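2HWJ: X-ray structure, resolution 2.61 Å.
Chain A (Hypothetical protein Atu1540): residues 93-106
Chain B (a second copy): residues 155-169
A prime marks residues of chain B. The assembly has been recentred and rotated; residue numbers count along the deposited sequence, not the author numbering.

Chain A, residues 93-106: HLGKDEFWSVMDHR
Chain B 155-169: PFSEFGWADFLRRRI

The contact is anchored by a bidentate salt bridge between Glu98 and Arg168′. Arg168′ NH2 donates to Glu98 OE1 (2.7 Å) and Arg168′ NH1 to Glu98 OE2 (2.8 Å), the extended t, t glutamate (chi3 28°) meeting the guanidinium edge. Arg168′ (m, t, t, chi4 91°) also donates from NH1 to Phe164′ O (3.0 Å), which helps to fix the guanidinium; pairing suits a carboxylate buried here.

At the other end, His105 NE2 donates to Phe156′ O (3.2 Å, 165°). The His105 ring, at chi1 -148° and chi2 116°, fits against Gly160′, with His105 CE1 3.3 Å from Gly160′ N; an ideal CB on this glycine would lie 3.3 Å from His105 NE2. Asp163′ OD2 lies at the ring edge, 3.7 Å from His105 CE1.

Glu98 and His105 lie on helix 96-105; their partners Arg168′ and Phe156′ flank helix 157-166, which runs antiparallel to it (177°), the axes approaching to 11.0 Å. Gly95 and Phe156′ (phi/psi 72/31) occupy the N-cap positions. CA atoms of Glu98 and Phe164′ lie 7.9 Å apart, those of His105 and Gly160′ 7.0 Å.

Near the Glu98 end, Arg167′ (m, t, t, chi4 108°) lays one guanidinium face over Glu98 CB, with Arg167′ CD 3.6 Å from Glu98 CD. Ser101 (t) points its CA-to-CB bond toward the other stretch, with Ser101 OG 4.1 Å from Arg167′ NH1, a contact without a hydrogen bond. Together the stretches bury 430 Å², chiefly through His105, Glu98 and Arg167′.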

# COMPACT_ATOMS: atom_id res chain seq x y z
N HIS A 93 -22.00 -8.79 9.80
CA HIS A 93 -23.13 -7.95 10.31
C HIS A 93 -23.85 -7.22 9.15
O HIS A 93 -24.89 -6.66 9.35
CB HIS A 93 -22.71 -6.95 11.39
CG HIS A 93 -21.60 -6.08 10.97
ND1 HIS A 93 -20.38 -6.58 10.58
CD2 HIS A 93 -21.52 -4.73 10.79
CE1 HIS A 93 -19.59 -5.58 10.19
NE2 HIS A 93 -20.26 -4.44 10.32
N LEU A 94 -23.29 -7.18 7.96
CA LEU A 94 -23.97 -6.43 6.90
C LEU A 94 -25.10 -7.18 6.16
O LEU A 94 -25.00 -8.41 5.93
CB LEU A 94 -22.93 -5.93 5.87
CG LEU A 94 -21.75 -5.20 6.50
CD1 LEU A 94 -20.72 -4.71 5.52
CD2 LEU A 94 -22.19 -4.03 7.39
N GLY A 95 -26.12 -6.46 5.71
CA GLY A 95 -27.00 -6.98 4.67
C GLY A 95 -26.25 -7.11 3.33
O GLY A 95 -25.05 -6.74 3.18
N LYS A 96 -26.95 -7.61 2.32
CA LYS A 96 -26.28 -8.13 1.14
C LYS A 96 -25.85 -7.00 0.20
O LYS A 96 -24.80 -7.01 -0.43
CB LYS A 96 -27.22 -9.11 0.44
CG LYS A 96 -27.47 -10.40 1.31
CD LYS A 96 -28.66 -10.33 2.39
CE LYS A 96 -29.10 -11.80 2.65
NZ LYS A 96 -30.02 -12.47 1.57
N ASP A 97 -26.72 -6.02 0.16
CA ASP A 97 -26.55 -4.84 -0.58
C ASP A 97 -25.27 -4.20 -0.08
O ASP A 97 -24.31 -3.94 -0.83
CB ASP A 97 -27.73 -3.97 -0.13
CG ASP A 97 -28.50 -3.44 -1.27
OD1 ASP A 97 -27.93 -3.52 -2.38
OD2 ASP A 97 -29.65 -2.94 -1.03
N GLU A 98 -25.26 -3.94 1.23
CA GLU A 98 -24.20 -3.18 1.80
C GLU A 98 -22.90 -3.99 1.67
O GLU A 98 -21.87 -3.48 1.27
CB GLU A 98 -24.55 -2.79 3.21
CG GLU A 98 -23.49 -1.93 3.79
CD GLU A 98 -23.90 -1.23 5.03
OE1 GLU A 98 -24.78 -1.75 5.77
OE2 GLU A 98 -23.31 -0.16 5.31
N PHE A 99 -22.99 -5.28 1.92
CA PHE A 99 -21.89 -6.10 1.79
C PHE A 99 -21.21 -5.93 0.45
O PHE A 99 -20.02 -5.71 0.39
CB PHE A 99 -22.39 -7.51 1.88
CG PHE A 99 -21.33 -8.52 1.61
CD1 PHE A 99 -20.35 -8.74 2.53
CD2 PHE A 99 -21.32 -9.22 0.42
CE1 PHE A 99 -19.37 -9.71 2.29
CE2 PHE A 99 -20.30 -10.24 0.16
CZ PHE A 99 -19.33 -10.46 1.08
N TRP A 100 -21.93 -6.07 -0.65
CA TRP A 100 -21.21 -6.04 -1.93
C TRP A 100 -20.54 -4.73 -2.17
O TRP A 100 -19.41 -4.71 -2.64
CB TRP A 100 -22.16 -6.24 -3.06
CG TRP A 100 -22.52 -7.61 -3.23
CD1 TRP A 100 -23.75 -8.16 -3.01
CD2 TRP A 100 -21.62 -8.71 -3.54
NE1 TRP A 100 -23.67 -9.52 -3.18
CE2 TRP A 100 -22.39 -9.89 -3.50
CE3 TRP A 100 -20.23 -8.81 -3.76
CZ2 TRP A 100 -21.87 -11.14 -3.81
CZ3 TRP A 100 -19.68 -10.06 -4.05
CH2 TRP A 100 -20.53 -11.23 -4.10
N SER A 101 -21.25 -3.65 -1.86
CA SER A 101 -20.68 -2.32 -1.83
C SER A 101 -19.38 -2.23 -1.04
O SER A 101 -18.37 -1.73 -1.55
CB SER A 101 -21.70 -1.34 -1.25
OG SER A 101 -21.10 -0.13 -0.92
N VAL A 102 -19.38 -2.73 0.19
CA VAL A 102 -18.19 -2.61 0.98
C VAL A 102 -17.06 -3.43 0.33
O VAL A 102 -15.90 -2.91 0.23
CB VAL A 102 -18.45 -2.98 2.41
CG1 VAL A 102 -17.24 -3.37 3.12
CG2 VAL A 102 -19.04 -1.80 3.09
N MSE A 103 -17.39 -4.65 -0.12
CA MSE A 103 -16.42 -5.48 -0.85
C MSE A 103 -15.86 -4.75 -2.10
O MSE A 103 -14.61 -4.66 -2.36
CB MSE A 103 -17.07 -6.77 -1.32
CG MSE A 103 -17.59 -7.64 -0.22
SE MSE A 103 -16.10 -8.54 0.69
CE MSE A 103 -16.01 -10.02 -0.62
N ASP A 104 -16.79 -4.21 -2.88
CA ASP A 104 -16.42 -3.51 -4.07
C ASP A 104 -15.50 -2.39 -3.70
O ASP A 104 -14.52 -2.15 -4.35
CB ASP A 104 -17.67 -2.95 -4.72
CG ASP A 104 -17.37 -2.05 -5.91
OD1 ASP A 104 -16.42 -2.34 -6.74
OD2 ASP A 104 -18.12 -1.05 -5.95
N HIS A 105 -15.82 -1.72 -2.60
CA HIS A 105 -15.14 -0.53 -2.18
C HIS A 105 -13.77 -0.87 -1.69
O HIS A 105 -12.88 -0.05 -1.69
CB HIS A 105 -15.90 0.04 -1.00
CG HIS A 105 -15.85 1.50 -0.91
ND1 HIS A 105 -16.98 2.29 -1.03
CD2 HIS A 105 -14.81 2.35 -0.65
CE1 HIS A 105 -16.63 3.56 -0.89
NE2 HIS A 105 -15.32 3.63 -0.65
N ARG A 106 -13.64 -2.06 -1.16
CA ARG A 106 -12.39 -2.46 -0.64
C ARG A 106 -11.65 -3.32 -1.63
O ARG A 106 -10.63 -3.91 -1.27
CB ARG A 106 -12.57 -3.14 0.71
CG ARG A 106 -12.46 -2.09 1.81
CD ARG A 106 -13.34 -2.45 2.95
NE ARG A 106 -12.83 -3.66 3.60
CZ ARG A 106 -12.23 -3.63 4.78
NH1 ARG A 106 -12.09 -2.47 5.40
NH2 ARG A 106 -11.76 -4.73 5.33
N PRO B 155 -8.18 4.79 -0.74
CA PRO B 155 -8.85 5.77 -1.65
C PRO B 155 -10.35 5.81 -1.46
O PRO B 155 -10.98 4.76 -1.33
CB PRO B 155 -8.54 5.25 -3.06
CG PRO B 155 -8.12 3.73 -2.86
CD PRO B 155 -7.69 3.56 -1.43
N PHE B 156 -10.90 7.03 -1.46
CA PHE B 156 -12.33 7.28 -1.52
C PHE B 156 -12.98 6.92 -0.24
O PHE B 156 -14.14 6.57 -0.13
CB PHE B 156 -12.94 6.60 -2.73
CG PHE B 156 -12.43 7.15 -4.01
CD1 PHE B 156 -11.61 6.37 -4.83
CD2 PHE B 156 -12.71 8.46 -4.36
CE1 PHE B 156 -11.08 6.90 -6.05
CE2 PHE B 156 -12.20 9.02 -5.56
CZ PHE B 156 -11.38 8.23 -6.41
N SER B 157 -12.18 7.10 0.77
CA SER B 157 -12.52 6.69 2.09
C SER B 157 -13.75 7.38 2.64
O SER B 157 -14.62 6.75 3.22
CB SER B 157 -11.34 7.00 2.94
OG SER B 157 -11.54 6.32 4.13
N GLU B 158 -13.83 8.69 2.48
CA GLU B 158 -15.01 9.37 2.84
C GLU B 158 -16.21 8.82 2.12
O GLU B 158 -17.30 8.75 2.68
CB GLU B 158 -14.89 10.88 2.64
CG GLU B 158 -13.88 11.56 3.61
CD GLU B 158 -12.43 11.42 3.13
OE1 GLU B 158 -12.17 10.91 1.98
OE2 GLU B 158 -11.55 11.83 3.92
N PHE B 159 -16.08 8.39 0.88
CA PHE B 159 -17.31 7.90 0.29
C PHE B 159 -17.74 6.59 0.93
O PHE B 159 -18.94 6.29 1.06
CB PHE B 159 -17.23 7.81 -1.22
CG PHE B 159 -17.40 9.13 -1.91
CD1 PHE B 159 -16.28 9.86 -2.35
CD2 PHE B 159 -18.67 9.69 -2.08
CE1 PHE B 159 -16.45 11.09 -3.01
CE2 PHE B 159 -18.88 10.90 -2.73
CZ PHE B 159 -17.80 11.60 -3.23
N GLY B 160 -16.77 5.84 1.43
CA GLY B 160 -17.14 4.65 2.16
C GLY B 160 -18.01 4.94 3.38
O GLY B 160 -18.95 4.19 3.68
N TRP B 161 -17.68 6.04 4.09
CA TRP B 161 -18.44 6.45 5.23
C TRP B 161 -19.77 6.98 4.80
O TRP B 161 -20.77 6.64 5.42
CB TRP B 161 -17.70 7.44 6.09
CG TRP B 161 -16.77 6.75 7.02
CD1 TRP B 161 -15.48 6.43 6.77
CD2 TRP B 161 -17.05 6.33 8.34
NE1 TRP B 161 -14.92 5.81 7.86
CE2 TRP B 161 -15.86 5.73 8.85
CE3 TRP B 161 -18.13 6.48 9.18
CZ2 TRP B 161 -15.75 5.24 10.15
CZ3 TRP B 161 -18.05 5.97 10.46
CH2 TRP B 161 -16.85 5.34 10.94
N ALA B 162 -19.81 7.75 3.70
CA ALA B 162 -21.10 8.32 3.25
C ALA B 162 -22.06 7.16 2.91
O ALA B 162 -23.23 7.27 3.21
CB ALA B 162 -20.93 9.24 2.08
N ASP B 163 -21.57 6.03 2.38
CA ASP B 163 -22.46 4.95 2.09
C ASP B 163 -23.05 4.33 3.36
O ASP B 163 -24.25 4.16 3.49
CB ASP B 163 -21.84 3.94 1.10
CG ASP B 163 -21.30 4.65 -0.24
OD1 ASP B 163 -21.78 5.73 -0.72
OD2 ASP B 163 -20.34 4.09 -0.82
N PHE B 164 -22.22 4.11 4.34
CA PHE B 164 -22.67 3.60 5.60
C PHE B 164 -23.75 4.53 6.20
O PHE B 164 -24.82 4.03 6.59
CB PHE B 164 -21.45 3.44 6.48
CG PHE B 164 -21.76 3.12 7.90
CD1 PHE B 164 -21.99 1.83 8.29
CD2 PHE B 164 -21.73 4.11 8.86
CE1 PHE B 164 -22.23 1.55 9.60
CE2 PHE B 164 -21.99 3.81 10.21
CZ PHE B 164 -22.22 2.59 10.56
N LEU B 165 -23.54 5.86 6.18
CA LEU B 165 -24.53 6.78 6.79
C LEU B 165 -25.86 6.87 6.08
O LEU B 165 -26.94 6.99 6.72
CB LEU B 165 -23.94 8.17 6.96
CG LEU B 165 -22.61 8.22 7.73
CD1 LEU B 165 -21.96 9.57 7.77
CD2 LEU B 165 -22.84 7.65 9.12
N ARG B 166 -25.79 6.73 4.75
CA ARG B 166 -26.89 6.97 3.83
C ARG B 166 -27.90 5.88 3.99
O ARG B 166 -29.05 6.08 3.74
CB ARG B 166 -26.36 7.10 2.40
CG ARG B 166 -27.25 6.71 1.22
CD ARG B 166 -26.29 6.49 0.06
NE ARG B 166 -26.00 7.83 -0.37
CZ ARG B 166 -24.82 8.37 -0.61
NH1 ARG B 166 -23.70 7.66 -0.55
NH2 ARG B 166 -24.80 9.65 -0.99
N ARG B 167 -27.47 4.74 4.50
CA ARG B 167 -28.32 3.61 4.78
C ARG B 167 -28.85 3.67 6.16
O ARG B 167 -29.58 2.82 6.53
CB ARG B 167 -27.48 2.33 4.73
CG ARG B 167 -27.17 1.92 3.35
CD ARG B 167 -26.20 0.83 3.24
NE ARG B 167 -26.44 0.18 1.95
CZ ARG B 167 -25.64 0.27 0.91
NH1 ARG B 167 -24.53 0.99 1.00
NH2 ARG B 167 -25.95 -0.37 -0.20
N ARG B 168 -28.44 4.65 6.96
CA ARG B 168 -28.84 4.61 8.37
C ARG B 168 -29.29 5.98 8.92
O ARG B 168 -29.55 6.09 10.13
CB ARG B 168 -27.66 4.05 9.24
CG ARG B 168 -27.44 2.57 9.31
CD ARG B 168 -25.96 2.30 9.71
NE ARG B 168 -25.63 0.89 9.50
CZ ARG B 168 -25.12 0.37 8.38
NH1 ARG B 168 -24.81 1.14 7.32
NH2 ARG B 168 -24.90 -0.95 8.31
N ILE B 169 -29.39 7.02 8.10
CA ILE B 169 -29.87 8.29 8.58
C ILE B 169 -30.79 8.94 7.52
O ILE B 169 -30.38 9.09 6.37
CB ILE B 169 -28.68 9.16 8.84
CG1 ILE B 169 -27.99 8.68 10.10
CG2 ILE B 169 -29.06 10.67 8.92
CD1 ILE B 169 -26.77 9.41 10.38